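Local coordinates for protein probable ss-1,3-N-acetylglucosaminyltransferase (Staphylococcus aureus subsp. aureus N315, PDB 6H21) that is probably a glycosyltransferase of family 2 with a GT-A catalytic fold, modelled here with bound uridine-diphosphate-N-acetylglucosamine and manganese ions, at residues C[20-30]-C[51-62]; C[320-328]-C[337-345]. All coordinates share one frame; numbering follows the deposited sequence.

Contact 1: residues C[20-30]-C[51-62]; sequences KKVSVIMPTFN and DYELIIIDDHSN. With UD1 (uridine-diphosphate-N-acetylglucosamine), chain X.
Strands 22-28 and 52-58 run parallel, 4.6 Å apart at their axes and inclined by 23°, with Val22 beside Tyr52 and Thr28 beside Asp58. Backbone bonds run from Glu53 N to Val22 O through to Asp59 N to Thr28 O. On the face with Val24, Met26 reaches along Ile56, and its CE lies 3.7 Å from Ile56 CG1. Leu54 CD1 packs on Val24 CG1 of the same face. On the other face Glu53 OE2 accepts Ser23 OG on its anti lone pair, at 2.5 Å. Ser23 OG also bonds to Ser101, and Glu53 OE1 pairs with Arg79.

At the C-terminal ends Asp58 ties three groups together. Its CG is anti to the backbone N (chi1 -177°), which turns OD1 to Thr28 OG1, 2.7 Å away. OD1 takes Thr28 on its anti side and Ser61 OG on its syn side. Asp58 OD2 accepts from Ser61 N, an Asx motif. Ser61 OG in turn accepts Asn30 N at 2.9 Å. Asn30 OD1 receives Asn62 N in the Asn30 carbonyl plane, and Asn30 ND2 reaches Asn62 OD1 from above the Asn62 carbonyl plane.

The same ends hold uridine-diphosphate-N-acetylglucosamine. Asp59 OD2 accepts its uracil N3 at 2.8 Å, and Ser87 also bonds this oxygen. Pro27 O takes ribose O3B at 2.6 Å. One face of the Phe29 ring lies under uracil O4, and Asn30 CG covers the opposite face. This is the first beta-alpha-beta unit of a Rossmann-like GT-A fold, with the ligand at the C-terminal ends of its parallel strands.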
# COMPACT_ATOMS: atom_id res chain seq x y z
N LYS C 20 4.73 -58.89 -7.35
CA LYS C 20 5.92 -58.11 -7.67
C LYS C 20 6.21 -57.14 -6.52
O LYS C 20 5.29 -56.69 -5.83
CB LYS C 20 5.72 -57.32 -8.96
CG LYS C 20 5.36 -58.13 -10.19
CD LYS C 20 6.50 -58.92 -10.75
CE LYS C 20 6.13 -59.65 -12.02
NZ LYS C 20 7.04 -60.79 -12.27
N LYS C 21 7.50 -56.82 -6.33
CA LYS C 21 7.93 -55.79 -5.40
C LYS C 21 7.51 -54.41 -5.91
O LYS C 21 7.14 -53.54 -5.11
CB LYS C 21 9.45 -55.82 -5.23
CG LYS C 21 10.01 -57.05 -4.54
CD LYS C 21 11.53 -57.02 -4.46
CE LYS C 21 12.12 -58.16 -3.66
NZ LYS C 21 13.59 -58.05 -3.57
N VAL C 22 7.59 -54.20 -7.24
CA VAL C 22 7.40 -52.89 -7.87
C VAL C 22 6.75 -53.05 -9.26
O VAL C 22 7.21 -53.85 -10.07
CB VAL C 22 8.72 -52.12 -8.01
CG1 VAL C 22 8.51 -50.76 -8.64
CG2 VAL C 22 9.44 -51.98 -6.68
N SER C 23 5.72 -52.23 -9.51
CA SER C 23 5.21 -51.89 -10.83
C SER C 23 5.63 -50.46 -11.21
O SER C 23 5.18 -49.50 -10.58
CB SER C 23 3.71 -52.00 -10.89
OG SER C 23 3.28 -53.32 -10.61
N VAL C 24 6.44 -50.31 -12.26
CA VAL C 24 6.67 -49.02 -12.88
C VAL C 24 5.51 -48.74 -13.84
O VAL C 24 5.23 -49.55 -14.73
CB VAL C 24 8.04 -48.96 -13.59
CG1 VAL C 24 8.30 -47.58 -14.19
CG2 VAL C 24 9.16 -49.35 -12.65
N ILE C 25 4.84 -47.61 -13.63
CA ILE C 25 3.68 -47.19 -14.40
C ILE C 25 4.11 -46.00 -15.27
O ILE C 25 4.42 -44.93 -14.75
CB ILE C 25 2.50 -46.85 -13.48
CG1 ILE C 25 2.10 -48.07 -12.63
CG2 ILE C 25 1.32 -46.30 -14.28
CD1 ILE C 25 1.05 -47.79 -11.58
N MET C 26 4.12 -46.21 -16.59
CA MET C 26 4.60 -45.20 -17.53
C MET C 26 3.53 -44.92 -18.58
O MET C 26 3.33 -45.73 -19.49
CB MET C 26 5.88 -45.67 -18.23
CG MET C 26 6.46 -44.63 -19.16
SD MET C 26 8.01 -45.17 -19.92
CE MET C 26 7.44 -46.51 -20.96
N PRO C 27 2.84 -43.76 -18.51
CA PRO C 27 1.97 -43.32 -19.60
C PRO C 27 2.83 -42.81 -20.77
O PRO C 27 3.88 -42.22 -20.53
CB PRO C 27 1.15 -42.20 -18.97
CG PRO C 27 2.07 -41.62 -17.93
CD PRO C 27 2.87 -42.79 -17.40
N THR C 28 2.39 -43.07 -22.00
CA THR C 28 3.06 -42.62 -23.22
C THR C 28 2.05 -41.88 -24.10
O THR C 28 0.85 -42.13 -24.03
CB THR C 28 3.71 -43.79 -23.97
OG1 THR C 28 2.71 -44.71 -24.39
CG2 THR C 28 4.74 -44.52 -23.14
N PHE C 29 2.56 -40.96 -24.92
CA PHE C 29 1.78 -40.26 -25.93
C PHE C 29 2.72 -39.61 -26.95
O PHE C 29 3.43 -38.65 -26.63
CB PHE C 29 0.86 -39.22 -25.29
CG PHE C 29 0.04 -38.46 -26.29
CD1 PHE C 29 -0.97 -39.09 -27.01
CD2 PHE C 29 0.30 -37.12 -26.55
CE1 PHE C 29 -1.71 -38.39 -27.94
CE2 PHE C 29 -0.46 -36.42 -27.48
CZ PHE C 29 -1.46 -37.06 -28.17
N ASN C 30 2.75 -40.18 -28.16
CA ASN C 30 3.50 -39.64 -29.32
C ASN C 30 4.99 -39.46 -29.00
O ASN C 30 5.59 -38.46 -29.38
CB ASN C 30 2.92 -38.31 -29.79
CG ASN C 30 1.58 -38.46 -30.47
OD1 ASN C 30 1.08 -39.58 -30.62
ND2 ASN C 30 1.00 -37.35 -30.88
N ASP C 51 11.30 -59.55 -10.23
CA ASP C 51 10.77 -58.87 -9.03
C ASP C 51 10.01 -57.58 -9.37
O ASP C 51 9.50 -56.91 -8.47
CB ASP C 51 11.89 -58.51 -8.05
CG ASP C 51 12.41 -59.68 -7.23
OD1 ASP C 51 11.72 -60.72 -7.17
OD2 ASP C 51 13.51 -59.54 -6.67
N TYR C 52 9.99 -57.18 -10.64
CA TYR C 52 9.30 -55.95 -10.99
C TYR C 52 8.74 -56.05 -12.40
O TYR C 52 9.10 -56.93 -13.16
CB TYR C 52 10.23 -54.75 -10.79
CG TYR C 52 11.28 -54.56 -11.85
CD1 TYR C 52 12.52 -55.17 -11.76
CD2 TYR C 52 11.02 -53.77 -12.97
CE1 TYR C 52 13.47 -55.01 -12.74
CE2 TYR C 52 11.97 -53.59 -13.96
CZ TYR C 52 13.20 -54.21 -13.84
OH TYR C 52 14.15 -54.02 -14.79
N GLU C 53 7.86 -55.11 -12.74
CA GLU C 53 7.27 -55.04 -14.05
C GLU C 53 7.23 -53.58 -14.49
O GLU C 53 7.16 -52.68 -13.67
CB GLU C 53 5.85 -55.64 -14.05
CG GLU C 53 4.89 -55.01 -13.05
CD GLU C 53 3.51 -55.66 -12.96
OE1 GLU C 53 3.28 -56.67 -13.65
OE2 GLU C 53 2.67 -55.16 -12.21
N LEU C 54 7.24 -53.39 -15.80
CA LEU C 54 6.94 -52.12 -16.38
C LEU C 54 5.56 -52.23 -17.05
O LEU C 54 5.34 -53.13 -17.89
CB LEU C 54 8.04 -51.77 -17.38
CG LEU C 54 7.75 -50.58 -18.28
CD1 LEU C 54 7.58 -49.32 -17.46
CD2 LEU C 54 8.85 -50.43 -19.31
N ILE C 55 4.64 -51.36 -16.62
CA ILE C 55 3.31 -51.25 -17.22
C ILE C 55 3.31 -49.99 -18.07
O ILE C 55 3.41 -48.90 -17.53
CB ILE C 55 2.20 -51.21 -16.15
CG1 ILE C 55 2.28 -52.39 -15.17
CG2 ILE C 55 0.83 -51.13 -16.81
CD1 ILE C 55 1.36 -52.28 -13.97
N ILE C 56 3.20 -50.15 -19.39
CA ILE C 56 3.09 -49.01 -20.31
C ILE C 56 1.61 -48.81 -20.68
O ILE C 56 0.96 -49.72 -21.20
CB ILE C 56 3.97 -49.20 -21.56
CG1 ILE C 56 5.39 -49.64 -21.20
CG2 ILE C 56 3.96 -47.93 -22.40
CD1 ILE C 56 6.26 -49.98 -22.40
N ILE C 57 1.10 -47.60 -20.43
CA ILE C 57 -0.24 -47.25 -20.83
C ILE C 57 -0.16 -46.16 -21.90
O ILE C 57 0.17 -45.04 -21.58
CB ILE C 57 -1.07 -46.77 -19.64
CG1 ILE C 57 -0.91 -47.69 -18.43
CG2 ILE C 57 -2.53 -46.62 -20.08
CD1 ILE C 57 -1.51 -49.05 -18.62
N ASP C 58 -0.49 -46.49 -23.15
CA ASP C 58 -0.41 -45.51 -24.22
C ASP C 58 -1.73 -44.75 -24.37
O ASP C 58 -2.79 -45.35 -24.59
CB ASP C 58 -0.01 -46.15 -25.55
CG ASP C 58 0.14 -45.10 -26.63
OD1 ASP C 58 1.12 -44.33 -26.57
OD2 ASP C 58 -0.77 -45.02 -27.47
N ASP C 59 -1.65 -43.42 -24.29
CA ASP C 59 -2.84 -42.55 -24.25
C ASP C 59 -3.29 -42.26 -25.69
O ASP C 59 -3.42 -41.10 -26.09
CB ASP C 59 -2.58 -41.29 -23.43
CG ASP C 59 -3.83 -40.59 -22.91
OD1 ASP C 59 -4.94 -41.16 -23.05
OD2 ASP C 59 -3.69 -39.49 -22.36
N HIS C 60 -3.56 -43.33 -26.44
CA HIS C 60 -3.98 -43.32 -27.85
C HIS C 60 -3.11 -42.37 -28.68
O HIS C 60 -3.59 -41.37 -29.21
CB HIS C 60 -5.49 -43.02 -27.97
CG HIS C 60 -6.08 -43.59 -29.22
ND1 HIS C 60 -6.46 -42.81 -30.28
CD2 HIS C 60 -6.32 -44.86 -29.59
CE1 HIS C 60 -6.93 -43.57 -31.25
NE2 HIS C 60 -6.84 -44.85 -30.85
N SER C 61 -1.82 -42.71 -28.79
CA SER C 61 -0.88 -42.00 -29.66
C SER C 61 -1.47 -41.95 -31.07
O SER C 61 -2.17 -42.88 -31.49
CB SER C 61 0.47 -42.67 -29.67
OG SER C 61 1.11 -42.55 -28.41
N ASN C 62 -1.16 -40.89 -31.82
CA ASN C 62 -1.66 -40.74 -33.20
C ASN C 62 -0.51 -40.41 -34.17
O ASN C 62 -0.74 -39.79 -35.20
CB ASN C 62 -2.77 -39.68 -33.25
CG ASN C 62 -2.32 -38.37 -32.64
OD1 ASN C 62 -1.18 -37.96 -32.83
ND2 ASN C 62 -3.20 -37.72 -31.90
C1' UD1 X . 5.27 -32.13 -15.98
C2' UD1 X . 5.81 -32.12 -14.54
C3' UD1 X . 5.94 -33.56 -14.03
C4' UD1 X . 4.60 -34.27 -14.17
C5' UD1 X . 4.02 -34.13 -15.58
C6' UD1 X . 2.62 -34.74 -15.69
C7' UD1 X . 7.30 -30.25 -13.95
C8' UD1 X . 8.72 -29.74 -13.97
N2' UD1 X . 7.10 -31.45 -14.49
O1' UD1 X . 6.21 -32.85 -16.78
O3' UD1 X . 6.37 -33.55 -12.66
O4' UD1 X . 4.79 -35.66 -13.88
O5' UD1 X . 3.98 -32.75 -16.00
O6' UD1 X . 1.73 -34.24 -14.70
O7' UD1 X . 6.39 -29.60 -13.45
N1 UD1 X . 0.98 -37.91 -21.36
C2 UD1 X . -0.22 -38.64 -21.46
N3 UD1 X . -1.22 -38.21 -22.22
C4 UD1 X . -1.13 -37.08 -22.90
C5 UD1 X . 0.04 -36.32 -22.83
C6 UD1 X . 1.11 -36.75 -22.03
O2 UD1 X . -0.37 -39.70 -20.84
O4 UD1 X . -2.10 -36.74 -23.61
C1B UD1 X . 2.03 -38.45 -20.49
C2B UD1 X . 3.42 -38.39 -21.08
O2' UD1 X . 3.63 -39.44 -22.01
C3B UD1 X . 4.28 -38.50 -19.83
C4B UD1 X . 3.44 -37.83 -18.75
O4B UD1 X . 2.10 -37.73 -19.26
O3B UD1 X . 4.51 -39.87 -19.49
C5B UD1 X . 3.92 -36.43 -18.40
O5B UD1 X . 4.18 -35.73 -19.61
PA UD1 X . 5.53 -34.89 -19.84
O1A UD1 X . 5.43 -34.34 -21.22
O2A UD1 X . 6.77 -35.65 -19.37
O3A UD1 X . 5.26 -33.71 -18.82
PB UD1 X . 6.37 -32.66 -18.36
O1B UD1 X . 5.91 -31.30 -18.76
O2B UD1 X . 7.78 -33.09 -18.74

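Contact 2: residues C[320-328]-C[337-345]; sequences TQIFNLKLE and AVMIADKLL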
# COMPACT_ATOMS: atom_id res chain seq x y z
N THR C 320 4.55 -17.79 6.11
CA THR C 320 5.72 -16.96 6.27
C THR C 320 5.30 -15.47 6.23
O THR C 320 4.57 -15.05 5.35
CB THR C 320 6.81 -17.34 5.25
OG1 THR C 320 7.06 -18.74 5.44
CG2 THR C 320 8.11 -16.59 5.46
N GLN C 321 5.78 -14.69 7.21
CA GLN C 321 5.11 -13.43 7.53
C GLN C 321 5.34 -12.37 6.44
O GLN C 321 4.51 -11.51 6.31
CB GLN C 321 5.47 -12.92 8.93
CG GLN C 321 4.54 -13.46 10.03
CD GLN C 321 3.06 -13.54 9.68
OE1 GLN C 321 2.34 -12.55 9.73
NE2 GLN C 321 2.59 -14.73 9.34
N ILE C 322 6.39 -12.46 5.63
CA ILE C 322 6.52 -11.54 4.50
C ILE C 322 5.26 -11.58 3.63
O ILE C 322 5.01 -10.64 2.90
CB ILE C 322 7.77 -11.79 3.64
CG1 ILE C 322 7.84 -13.23 3.14
CG2 ILE C 322 9.04 -11.38 4.36
CD1 ILE C 322 8.87 -13.44 2.04
N PHE C 323 4.50 -12.68 3.64
CA PHE C 323 3.36 -12.81 2.73
C PHE C 323 2.05 -12.32 3.37
O PHE C 323 0.97 -12.52 2.76
CB PHE C 323 3.20 -14.26 2.25
CG PHE C 323 4.28 -14.72 1.31
CD1 PHE C 323 4.47 -14.10 0.09
CD2 PHE C 323 5.09 -15.79 1.63
CE1 PHE C 323 5.48 -14.50 -0.77
CE2 PHE C 323 6.09 -16.20 0.77
CZ PHE C 323 6.30 -15.54 -0.42
N ASN C 324 2.12 -11.74 4.58
CA ASN C 324 0.90 -11.42 5.36
C ASN C 324 -0.05 -10.54 4.53
O ASN C 324 -1.23 -10.79 4.51
CB ASN C 324 1.19 -10.77 6.73
CG ASN C 324 1.66 -9.31 6.74
OD1 ASN C 324 2.52 -8.89 5.97
ND2 ASN C 324 1.15 -8.52 7.68
N LEU C 325 0.48 -9.48 3.92
CA LEU C 325 -0.32 -8.49 3.15
C LEU C 325 -0.88 -9.13 1.88
O LEU C 325 -2.07 -8.96 1.58
CB LEU C 325 0.58 -7.30 2.79
CG LEU C 325 -0.06 -6.25 1.89
CD1 LEU C 325 -1.33 -5.69 2.50
CD2 LEU C 325 0.93 -5.13 1.59
N LYS C 326 -0.04 -9.87 1.15
CA LYS C 326 -0.48 -10.49 -0.13
C LYS C 326 -1.65 -11.44 0.14
O LYS C 326 -2.68 -11.37 -0.53
CB LYS C 326 0.69 -11.16 -0.85
CG LYS C 326 0.33 -11.72 -2.22
CD LYS C 326 1.52 -12.10 -3.05
CE LYS C 326 1.11 -12.54 -4.45
NZ LYS C 326 2.27 -12.64 -5.36
N LEU C 327 -1.53 -12.24 1.19
CA LEU C 327 -2.53 -13.21 1.55
C LEU C 327 -3.82 -12.50 1.95
O LEU C 327 -4.89 -12.90 1.53
CB LEU C 327 -2.01 -14.12 2.67
CG LEU C 327 -3.03 -15.14 3.20
CD1 LEU C 327 -3.52 -16.03 2.07
CD2 LEU C 327 -2.41 -15.99 4.30
N GLU C 328 -3.73 -11.44 2.77
CA GLU C 328 -4.94 -10.71 3.15
C GLU C 328 -5.59 -10.07 1.91
O GLU C 328 -6.78 -10.02 1.81
CB GLU C 328 -4.65 -9.69 4.26
CG GLU C 328 -5.93 -9.16 4.89
CD GLU C 328 -6.87 -10.23 5.42
OE1 GLU C 328 -6.40 -11.09 6.17
OE2 GLU C 328 -8.07 -10.22 5.06
N ALA C 337 -4.61 -3.98 -3.93
CA ALA C 337 -3.86 -4.42 -2.76
C ALA C 337 -2.89 -5.55 -3.14
O ALA C 337 -1.78 -5.56 -2.65
CB ALA C 337 -4.79 -4.84 -1.66
N VAL C 338 -3.26 -6.45 -4.06
CA VAL C 338 -2.30 -7.50 -4.49
C VAL C 338 -1.14 -6.86 -5.26
O VAL C 338 0.03 -7.17 -5.02
CB VAL C 338 -2.98 -8.64 -5.27
CG1 VAL C 338 -1.97 -9.70 -5.68
CG2 VAL C 338 -4.12 -9.26 -4.48
N MET C 339 -1.48 -5.95 -6.19
CA MET C 339 -0.51 -5.20 -6.94
C MET C 339 0.48 -4.52 -5.97
O MET C 339 1.69 -4.61 -6.15
CB MET C 339 -1.18 -4.13 -7.80
CG MET C 339 -1.92 -4.70 -8.99
SD MET C 339 -2.81 -3.42 -9.88
CE MET C 339 -1.50 -2.61 -10.78
N ILE C 340 -0.05 -3.86 -4.94
CA ILE C 340 0.80 -3.15 -3.96
C ILE C 340 1.64 -4.18 -3.19
O ILE C 340 2.82 -4.03 -3.09
CB ILE C 340 -0.06 -2.28 -3.03
CG1 ILE C 340 -0.68 -1.10 -3.78
CG2 ILE C 340 0.74 -1.81 -1.83
CD1 ILE C 340 -1.93 -0.54 -3.12
N ALA C 341 1.03 -5.27 -2.74
CA ALA C 341 1.76 -6.32 -2.00
C ALA C 341 2.95 -6.82 -2.82
O ALA C 341 4.06 -6.99 -2.28
CB ALA C 341 0.84 -7.46 -1.63
N ASP C 342 2.75 -6.99 -4.14
CA ASP C 342 3.80 -7.53 -5.01
C ASP C 342 4.93 -6.51 -5.18
O ASP C 342 6.09 -6.91 -5.26
CB ASP C 342 3.25 -7.97 -6.36
CG ASP C 342 2.72 -9.39 -6.36
OD1 ASP C 342 3.07 -10.18 -5.43
OD2 ASP C 342 1.97 -9.73 -7.30
N LYS C 343 4.60 -5.21 -5.26
CA LYS C 343 5.62 -4.14 -5.33
C LYS C 343 6.48 -4.09 -4.06
O LYS C 343 7.65 -3.65 -4.13
CB LYS C 343 4.98 -2.77 -5.58
CG LYS C 343 4.76 -2.46 -7.05
CD LYS C 343 3.84 -1.29 -7.28
CE LYS C 343 3.24 -1.33 -8.67
NZ LYS C 343 4.28 -1.38 -9.72
N LEU C 344 5.90 -4.47 -2.90
CA LEU C 344 6.62 -4.41 -1.63
C LEU C 344 7.46 -5.67 -1.37
O LEU C 344 8.42 -5.60 -0.63
CB LEU C 344 5.61 -4.15 -0.50
CG LEU C 344 4.98 -2.77 -0.52
CD1 LEU C 344 3.90 -2.66 0.53
CD2 LEU C 344 6.02 -1.67 -0.34
N LEU C 345 7.13 -6.80 -2.00
CA LEU C 345 7.88 -8.05 -1.88
C LEU C 345 9.18 -7.99 -2.71
O LEU C 345 9.29 -7.20 -3.68
CB LEU C 345 6.98 -9.21 -2.32
CG LEU C 345 5.94 -9.65 -1.29
CD1 LEU C 345 4.90 -10.56 -1.91
CD2 LEU C 345 6.61 -10.34 -0.10
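Two antiparallel helices near the C-terminus form a helical hairpin in the region of the TarS linker domain, with Lys326 and Ala341 at its closest point. The short segments 324-328 and 337-344 lie 8.6 Å apart at their axes, at 163°. Ala341 CB fits against the backbone of the first helix and comes 3.6 Å from Lys326 CA. The small methyl lets the helices approach closely here. Leu325 lies beside it, with CG 3.8 Å from Ala341 CB. Its CD2 branch goes on to Leu344 CD1, 4.0 Å away.

Lys326 carries the polar link. Its chain is extended throughout, with CG anti to the backbone N (chi1 -176°), and it runs across the gap to the second helix. There NZ meets Asp342 OD1 at 2.6 Å in a salt bridge, on the syn lone pair of the carboxylate. NZ also donates to Lys285 O, so two acceptors hold this ammonium group. CD of the same chain also packs on Leu345 CD1, 3.9 Å away, and the two side chains cross at about a right angle.

Leu345, the last residue, packs at the open end of the hairpin, away from the turn. Its CD1 branch serves both Lys326 and Phe323, reaching Phe323 CD1 at 4.1 Å. Its CD2 branch turns to Ile322 and lies 3.4 Å from Ile322 O. Phe323 occupies the N-cap position of helix 324-332.

Behind the hairpin, Phe323 and Leu327 rest on helix 264-281, while Val338 touches Ala288 in a loop. Other copies of the protein flank it: Leu325 packs on Ile340 of the second subunit, and Leu344 meets Leu344 of the third subunit. Helices 324-332 and 335-344 thus take part in the trimer interface.

How the contacts relate
Contact 1 comes first along the chain and is complete before contact 2 begins. Their centres are 43 Å apart, and their nearest atoms are about 32 Å apart. They lie on opposite sides of the centre of the chain and share no helix or strand. Contact 1 joins two parallel strands of the mixed sheet in the glycosyl transferase family 2 region. Contact 2 joins two helices in the TarS linker region. Only contact 1 includes residues of the uridine-diphosphate-N-acetylglucosamine pocket, and no other subunit touches it. Contact 2 faces two other subunits. Of these two contacts, the one at the ligand and the one at the subunit interface therefore lie far apart.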